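Local coordinates for nisin biosynthesis protein NisC (Lactococcus lactis subsp. lactis, PDB 2G0D) that is the zinc-dependent cyclase of nisin biosynthesis, forming the thioether (lanthionine) rings by adding cysteine thiols to dehydrated residues of the precursor peptide, at residues A45-N49 with Y388-T393; L336-L340 with L401-L406. All blocks are in the same frame, centred on the assembly; numbering follows the deposited sequence.

Interaction 1 (A45-N49 with Y388-T393); sequences AELKN and YSINFT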
ATOM      1  N   ALA A  45      17.605   6.396   1.849  1.00 29.00           N
ATOM      2  CA  ALA A  45      18.281   5.123   1.642  1.00 28.80           C
ATOM      3  C   ALA A  45      18.366   4.796   0.178  1.00 29.10           C
ATOM      4  O   ALA A  45      19.335   4.215  -0.275  1.00 29.42           O
ATOM      5  CB  ALA A  45      17.579   4.014   2.405  1.00 28.65           C
ATOM      6  N   GLU A  46      17.336   5.185  -0.560  1.00 29.87           N
ATOM      7  CA  GLU A  46      17.298   5.032  -2.003  1.00 30.44           C
ATOM      8  C   GLU A  46      18.238   5.955  -2.773  1.00 31.03           C
ATOM      9  O   GLU A  46      18.278   5.918  -4.003  1.00 31.55           O
ATOM     10  CB  GLU A  46      15.883   5.267  -2.504  1.00 29.83           C
ATOM     11  CG  GLU A  46      14.967   4.103  -2.287  1.00 29.19           C
ATOM     12  CD  GLU A  46      15.422   2.808  -2.952  1.00 27.49           C
ATOM     13  OE1 GLU A  46      16.423   2.826  -3.711  1.00 25.69           O
ATOM     14  OE2 GLU A  46      14.761   1.768  -2.690  1.00 25.96           O
ATOM     15  N   LEU A  47      18.978   6.789  -2.061  1.00 31.73           N
ATOM     16  CA  LEU A  47      19.849   7.765  -2.698  1.00 32.73           C
ATOM     17  C   LEU A  47      21.309   7.364  -2.549  1.00 33.66           C
ATOM     18  O   LEU A  47      22.196   8.188  -2.745  1.00 33.43           O
ATOM     19  CB  LEU A  47      19.609   9.148  -2.101  1.00 32.25           C
ATOM     20  CG  LEU A  47      18.216   9.758  -2.259  1.00 32.64           C
ATOM     21  CD1 LEU A  47      18.224  11.151  -1.631  1.00 31.93           C
ATOM     22  CD2 LEU A  47      17.840   9.846  -3.730  1.00 31.29           C
ATOM     23  N   LYS A  48      21.537   6.084  -2.240  1.00 34.91           N
ATOM     24  CA  LYS A  48      22.863   5.542  -1.946  1.00 36.72           C
ATOM     25  C   LYS A  48      23.890   5.727  -3.073  1.00 37.29           C
ATOM     26  O   LYS A  48      25.073   5.969  -2.801  1.00 36.37           O
ATOM     27  CB  LYS A  48      22.778   4.065  -1.523  1.00 36.59           C
ATOM     28  CG  LYS A  48      24.138   3.449  -1.225  1.00 37.55           C
ATOM     29  CD  LYS A  48      24.042   2.117  -0.487  1.00 38.33           C
ATOM     30  CE  LYS A  48      25.470   1.599  -0.212  1.00 41.49           C
ATOM     31  NZ  LYS A  48      25.542   0.339   0.602  1.00 40.74           N
ATOM     32  N   ASN A  49      23.446   5.615  -4.328  1.00 38.23           N
ATOM     33  CA  ASN A  49      24.347   5.899  -5.442  1.00 39.60           C
ATOM     34  C   ASN A  49      24.833   7.350  -5.459  1.00 41.07           C
ATOM     35  O   ASN A  49      25.890   7.615  -6.024  1.00 41.44           O
ATOM     36  CB  ASN A  49      23.734   5.520  -6.805  1.00 39.27           C
ATOM     37  CG  ASN A  49      22.482   6.304  -7.122  1.00 38.44           C
ATOM     38  OD1 ASN A  49      21.512   6.256  -6.366  1.00 37.36           O
ATOM     39  ND2 ASN A  49      22.491   7.032  -8.242  1.00 36.98           N
ATOM     40  N   TYR A 388      17.614   6.213 -11.205  1.00 27.19           N
ATOM     41  CA  TYR A 388      18.468   5.062 -10.874  1.00 27.52           C
ATOM     42  C   TYR A 388      17.549   3.928 -10.404  1.00 27.74           C
ATOM     43  O   TYR A 388      17.050   3.965  -9.280  1.00 26.82           O
ATOM     44  CB  TYR A 388      19.517   5.419  -9.795  1.00 27.72           C
ATOM     45  CG  TYR A 388      20.595   4.352  -9.674  1.00 27.16           C
ATOM     46  CD1 TYR A 388      21.578   4.214 -10.662  1.00 24.46           C
ATOM     47  CD2 TYR A 388      20.607   3.467  -8.609  1.00 24.71           C
ATOM     48  CE1 TYR A 388      22.537   3.237 -10.592  1.00 25.50           C
ATOM     49  CE2 TYR A 388      21.584   2.462  -8.529  1.00 26.72           C
ATOM     50  CZ  TYR A 388      22.543   2.363  -9.513  1.00 27.34           C
ATOM     51  OH  TYR A 388      23.516   1.390  -9.438  1.00 27.70           O
ATOM     52  N   SER A 389      17.285   2.960 -11.284  1.00 27.96           N
ATOM     53  CA  SER A 389      16.194   2.000 -11.058  1.00 28.76           C
ATOM     54  C   SER A 389      16.488   0.875 -10.073  1.00 28.50           C
ATOM     55  O   SER A 389      15.561   0.196  -9.670  1.00 28.15           O
ATOM     56  CB  SER A 389      15.665   1.424 -12.391  1.00 28.48           C
ATOM     57  OG  SER A 389      16.665   0.654 -13.032  1.00 32.81           O
ATOM     58  N   ILE A 390      17.760   0.657  -9.703  1.00 28.13           N
ATOM     59  CA  ILE A 390      18.037  -0.284  -8.626  1.00 28.34           C
ATOM     60  C   ILE A 390      17.415   0.252  -7.321  1.00 29.37           C
ATOM     61  O   ILE A 390      17.680   1.396  -6.917  1.00 29.66           O
ATOM     62  CB  ILE A 390      19.545  -0.597  -8.461  1.00 28.55           C
ATOM     63  CG1 ILE A 390      20.044  -1.445  -9.639  1.00 26.63           C
ATOM     64  CG2 ILE A 390      19.822  -1.368  -7.150  1.00 25.52           C
ATOM     65  CD1 ILE A 390      21.503  -1.732  -9.600  1.00 24.15           C
ATOM     66  N   ASN A 391      16.548  -0.564  -6.715  1.00 29.70           N
ATOM     67  CA  ASN A 391      15.952  -0.252  -5.412  1.00 29.92           C
ATOM     68  C   ASN A 391      16.814  -0.801  -4.326  1.00 29.68           C
ATOM     69  O   ASN A 391      16.985  -2.024  -4.218  1.00 29.72           O
ATOM     70  CB  ASN A 391      14.523  -0.815  -5.266  1.00 29.88           C
ATOM     71  CG  ASN A 391      13.498   0.005  -6.010  1.00 29.99           C
ATOM     72  OD1 ASN A 391      12.458   0.339  -5.456  1.00 31.43           O
ATOM     73  ND2 ASN A 391      13.806   0.381  -7.258  1.00 28.16           N
ATOM     74  N   PHE A 392      17.366   0.107  -3.530  1.00 28.43           N
ATOM     75  CA  PHE A 392      18.139  -0.258  -2.364  1.00 28.62           C
ATOM     76  C   PHE A 392      17.230  -0.726  -1.199  1.00 29.14           C
ATOM     77  O   PHE A 392      17.695  -1.441  -0.313  1.00 28.67           O
ATOM     78  CB  PHE A 392      18.995   0.934  -1.929  1.00 28.80           C
ATOM     79  CG  PHE A 392      19.993   1.374  -2.970  1.00 28.83           C
ATOM     80  CD1 PHE A 392      21.154   0.628  -3.203  1.00 30.00           C
ATOM     81  CD2 PHE A 392      19.768   2.527  -3.732  1.00 31.00           C
ATOM     82  CE1 PHE A 392      22.078   1.029  -4.179  1.00 31.70           C
ATOM     83  CE2 PHE A 392      20.679   2.942  -4.701  1.00 31.35           C
ATOM     84  CZ  PHE A 392      21.840   2.191  -4.931  1.00 30.37           C
ATOM     85  N   THR A 393      15.944  -0.344  -1.232  1.00 28.39           N
ATOM     86  CA  THR A 393      15.033  -0.590  -0.113  1.00 28.37           C
ATOM     87  C   THR A 393      13.830  -1.378  -0.581  1.00 28.06           C
ATOM     88  O   THR A 393      13.650  -1.574  -1.784  1.00 27.31           O
ATOM     89  CB  THR A 393      14.474   0.741   0.488  1.00 28.14           C
ATOM     90  OG1 THR A 393      13.575   1.358  -0.445  1.00 28.79           O
ATOM     91  CG2 THR A 393      15.600   1.736   0.832  1.00 27.74           C
TER
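In the alpha toroid of this LanC-family cyclase, two segments distant in sequence meet at the periphery: 45-49, with a type I turn from Ala-45, the last residue of helix 37-45, to Lys-48, and the loop 388-393, which follows helix 376-387. Hydrogen bonds come first. The carboxylate of Glu-46 reaches across to two successive amides, OE1 accepting from Phe-392 N (2.9 Å) and OE2 from Thr-393 N (2.8 Å); the hydroxyl Thr-393 OG1 also donates to Glu-46 OE2, at 2.6 Å. Glu-46 OE1 also forms a salt bridge with Lys-385 of helix 376-387, so a single buried acid ties that helix and its trailing loop to the turn.

Two CH-pi contacts carry the interface toward solvent. Lys-48 CB sits almost on the normal of the Phe-392 ring, 3.8 Å from its centroid, while Asn-49 CB lies over the Tyr-388 ring, 4.1 Å from that centroid.

At the buried end, the methyl Ala-45 CB packs against Thr-393 CG2 at 3.4 Å.

Interaction 2 (L336-L340 with L401-L406); sequences LFKRL and LFDDFL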
ATOM      1  N   LEU A 336       5.500  -0.354 -12.344  1.00 25.79           N
ATOM      2  CA  LEU A 336       5.395  -1.747 -11.937  1.00 27.51           C
ATOM      3  C   LEU A 336       4.839  -2.658 -13.041  1.00 27.50           C
ATOM      4  O   LEU A 336       5.423  -3.710 -13.308  1.00 28.53           O
ATOM      5  CB  LEU A 336       4.623  -1.933 -10.614  1.00 27.04           C
ATOM      6  CG  LEU A 336       4.513  -3.447 -10.453  1.00 29.75           C
ATOM      7  CD1 LEU A 336       5.649  -4.058  -9.621  1.00 25.87           C
ATOM      8  CD2 LEU A 336       3.157  -3.890  -9.988  1.00 32.42           C
ATOM      9  N   PHE A 337       3.736  -2.265 -13.683  1.00 27.52           N
ATOM     10  CA  PHE A 337       3.266  -2.968 -14.897  1.00 28.31           C
ATOM     11  C   PHE A 337       4.361  -3.212 -15.940  1.00 28.96           C
ATOM     12  O   PHE A 337       4.503  -4.326 -16.454  1.00 28.66           O
ATOM     13  CB  PHE A 337       2.131  -2.210 -15.561  1.00 28.10           C
ATOM     14  CG  PHE A 337       0.782  -2.558 -15.045  1.00 29.94           C
ATOM     15  CD1 PHE A 337       0.377  -2.170 -13.760  1.00 30.20           C
ATOM     16  CD2 PHE A 337      -0.116  -3.270 -15.855  1.00 29.81           C
ATOM     17  CE1 PHE A 337      -0.899  -2.499 -13.293  1.00 30.35           C
ATOM     18  CE2 PHE A 337      -1.382  -3.592 -15.401  1.00 30.40           C
ATOM     19  CZ  PHE A 337      -1.785  -3.201 -14.126  1.00 30.05           C
ATOM     20  N   LYS A 338       5.132  -2.166 -16.255  1.00 30.35           N
ATOM     21  CA  LYS A 338       6.194  -2.258 -17.261  1.00 31.34           C
ATOM     22  C   LYS A 338       7.285  -3.250 -16.838  1.00 31.73           C
ATOM     23  O   LYS A 338       7.718  -4.072 -17.630  1.00 31.29           O
ATOM     24  CB  LYS A 338       6.803  -0.875 -17.512  1.00 31.39           C
ATOM     25  CG  LYS A 338       7.812  -0.853 -18.640  1.00 33.02           C
ATOM     26  CD  LYS A 338       8.505   0.482 -18.759  1.00 34.43           C
ATOM     27  CE  LYS A 338       9.520   0.446 -19.893  1.00 39.29           C
ATOM     28  NZ  LYS A 338       8.846   0.405 -21.224  1.00 42.20           N
ATOM     29  N   ARG A 339       7.715  -3.151 -15.578  1.00 32.52           N
ATOM     30  CA  ARG A 339       8.663  -4.073 -14.964  1.00 33.12           C
ATOM     31  C   ARG A 339       8.211  -5.548 -15.056  1.00 33.20           C
ATOM     32  O   ARG A 339       9.028  -6.413 -15.340  1.00 33.12           O
ATOM     33  CB  ARG A 339       8.871  -3.695 -13.484  1.00 32.97           C
ATOM     34  CG  ARG A 339      10.072  -4.385 -12.800  1.00 35.55           C
ATOM     35  CD  ARG A 339      10.756  -3.441 -11.774  1.00 35.70           C
ATOM     36  NE  ARG A 339       9.711  -2.925 -10.952  1.00 36.91           N
ATOM     37  CZ  ARG A 339       9.226  -1.689 -10.986  1.00 34.43           C
ATOM     38  NH1 ARG A 339       9.746  -0.730 -11.749  1.00 35.15           N
ATOM     39  NH2 ARG A 339       8.202  -1.432 -10.217  1.00 29.59           N
ATOM     40  N   LEU A 340       6.933  -5.841 -14.788  1.00 32.68           N
ATOM     41  CA  LEU A 340       6.491  -7.252 -14.765  1.00 32.57           C
ATOM     42  C   LEU A 340       6.122  -7.804 -16.159  1.00 33.56           C
ATOM     43  O   LEU A 340       6.372  -8.970 -16.449  1.00 33.63           O
ATOM     44  CB  LEU A 340       5.345  -7.477 -13.771  1.00 32.10           C
ATOM     45  CG  LEU A 340       5.615  -7.198 -12.274  1.00 30.24           C
ATOM     46  CD1 LEU A 340       4.386  -7.487 -11.432  1.00 28.87           C
ATOM     47  CD2 LEU A 340       6.830  -7.957 -11.743  1.00 29.56           C
ATOM     48  N   LEU A 401       3.364  -3.052  -4.522  1.00 28.28           N
ATOM     49  CA  LEU A 401       4.013  -3.122  -5.826  1.00 28.23           C
ATOM     50  C   LEU A 401       5.114  -4.132  -5.646  1.00 28.72           C
ATOM     51  O   LEU A 401       6.109  -3.866  -4.967  1.00 28.69           O
ATOM     52  CB  LEU A 401       4.550  -1.754  -6.243  1.00 27.99           C
ATOM     53  CG  LEU A 401       3.478  -0.671  -6.292  1.00 28.83           C
ATOM     54  CD1 LEU A 401       4.072   0.738  -6.647  1.00 28.12           C
ATOM     55  CD2 LEU A 401       2.281  -1.046  -7.233  1.00 29.06           C
ATOM     56  N   PHE A 402       4.897  -5.318  -6.218  1.00 28.98           N
ATOM     57  CA  PHE A 402       5.689  -6.502  -5.899  1.00 28.93           C
ATOM     58  C   PHE A 402       6.629  -6.832  -7.069  1.00 28.61           C
ATOM     59  O   PHE A 402       6.245  -7.556  -8.004  1.00 27.44           O
ATOM     60  CB  PHE A 402       4.726  -7.672  -5.634  1.00 29.17           C
ATOM     61  CG  PHE A 402       3.767  -7.447  -4.473  1.00 29.08           C
ATOM     62  CD1 PHE A 402       4.245  -7.055  -3.205  1.00 29.96           C
ATOM     63  CD2 PHE A 402       2.397  -7.706  -4.626  1.00 27.02           C
ATOM     64  CE1 PHE A 402       3.369  -6.868  -2.110  1.00 27.89           C
ATOM     65  CE2 PHE A 402       1.504  -7.522  -3.556  1.00 26.99           C
ATOM     66  CZ  PHE A 402       1.999  -7.136  -2.271  1.00 27.04           C
ATOM     67  N   ASP A 403       7.853  -6.277  -7.003  1.00 28.89           N
ATOM     68  CA  ASP A 403       8.885  -6.428  -8.026  1.00 28.80           C
ATOM     69  C   ASP A 403       9.325  -7.866  -8.165  1.00 29.43           C
ATOM     70  O   ASP A 403       9.814  -8.253  -9.233  1.00 30.56           O
ATOM     71  CB  ASP A 403      10.138  -5.592  -7.718  1.00 27.80           C
ATOM     72  CG  ASP A 403       9.934  -4.093  -7.938  1.00 28.87           C
ATOM     73  OD1 ASP A 403       8.813  -3.652  -8.339  1.00 26.71           O
ATOM     74  OD2 ASP A 403      10.910  -3.349  -7.666  1.00 25.53           O
ATOM     75  N   ASP A 404       9.127  -8.652  -7.104  1.00 29.64           N
ATOM     76  CA  ASP A 404       9.490 -10.087  -7.065  1.00 30.86           C
ATOM     77  C   ASP A 404       8.355 -11.043  -7.413  1.00 30.72           C
ATOM     78  O   ASP A 404       8.510 -12.265  -7.267  1.00 30.67           O
ATOM     79  CB  ASP A 404      10.028 -10.453  -5.674  1.00 31.14           C
ATOM     80  CG  ASP A 404       8.968 -10.284  -4.565  1.00 34.45           C
ATOM     81  OD1 ASP A 404       8.024  -9.463  -4.714  1.00 35.55           O
ATOM     82  OD2 ASP A 404       9.089 -10.960  -3.519  1.00 38.02           O
ATOM     83  N   PHE A 405       7.237 -10.502  -7.893  1.00 30.35           N
ATOM     84  CA  PHE A 405       6.040 -11.277  -8.115  1.00 31.71           C
ATOM     85  C   PHE A 405       6.294 -12.496  -9.027  1.00 33.11           C
ATOM     86  O   PHE A 405       5.605 -13.511  -8.915  1.00 33.36           O
ATOM     87  CB  PHE A 405       4.902 -10.406  -8.709  1.00 30.65           C
ATOM     88  CG  PHE A 405       3.523 -10.967  -8.453  1.00 30.56           C
ATOM     89  CD1 PHE A 405       2.827 -10.639  -7.286  1.00 30.26           C
ATOM     90  CD2 PHE A 405       2.928 -11.853  -9.358  1.00 29.64           C
ATOM     91  CE1 PHE A 405       1.546 -11.195  -7.008  1.00 30.96           C
ATOM     92  CE2 PHE A 405       1.662 -12.400  -9.093  1.00 29.07           C
ATOM     93  CZ  PHE A 405       0.981 -12.079  -7.900  1.00 29.27           C
ATOM     94  N   LEU A 406       7.256 -12.377  -9.936  1.00 34.27           N
ATOM     95  CA  LEU A 406       7.525 -13.445 -10.901  1.00 36.39           C
ATOM     96  C   LEU A 406       8.885 -14.063 -10.666  1.00 37.71           C
ATOM     97  O   LEU A 406       9.407 -14.746 -11.532  1.00 38.01           O
ATOM     98  CB  LEU A 406       7.382 -12.951 -12.350  1.00 35.59           C
ATOM     99  CG  LEU A 406       5.978 -12.474 -12.747  1.00 36.11           C
ATOM    100  CD1 LEU A 406       6.032 -11.552 -14.002  1.00 38.66           C
ATOM    101  CD2 LEU A 406       5.012 -13.654 -12.945  1.00 34.91           C
TER
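One turn of helix, 336-340 near the end of helix 327-341, faces the irregular segment 401-406 close to the C-terminus, within the alpha-toroid fold. The backbones come closest at Leu-336 and Leu-401, whose CA atoms are 6.4 Å apart. From Phe-402 to Phe-405 the chain makes a type I turn, with Phe-405 N hydrogen-bonded to Phe-402 O at 3.1 Å.

The spacing of the helix brings Leu-336 and Leu-340, one turn apart, onto this segment. Leu-336 CD2 meets Leu-401 CD2 at 4.1 Å, and the other methyl of Leu-336, CD1, lies 3.7 Å from Phe-402 N. Leu-340 packs on the turn itself, with CD1 4.0 Å from Phe-405 CB, and Leu-340 CB is 4.1 Å from Leu-406 CD1. Phe-402 CB points away from the helix; its ring stacks on Tyr-217, and that of Phe-405 on Tyr-290, so the terminal segment also joins helices 208-221 and 281-294.

Beside the leucines runs a salt bridge. Asp-403 has a second cationic partner, Arg-396, at OD2, while its OD1 takes both Arg-339 NE (2.9 Å, a weak hydrogen bond) and Arg-339 NH2 (3.0 Å).

Both contacts draw on the chain that follows helix 376-387: interaction 1 uses its first residues, interaction 2 a later part. Their centres lie about 17 Å apart and their nearest atoms about 5 Å, without touching. Arg-396 connects their surroundings, touching Asn-391 of the first and bridging to Asp-403 of the second. Each is partly buried, but the chemistry is arranged differently. In 45-49 with 388-393, loop meets loop, a buried carboxylate binds backbone amides, and ring contacts occupy the exposed side. In 336-340 with 401-406, helix meets loop, leucines form the apolar contact, and the charged pair is partly exposed. Interaction 2 is also nearer the chain centre, with Leu-401's side chain about 14 Å from the zinc.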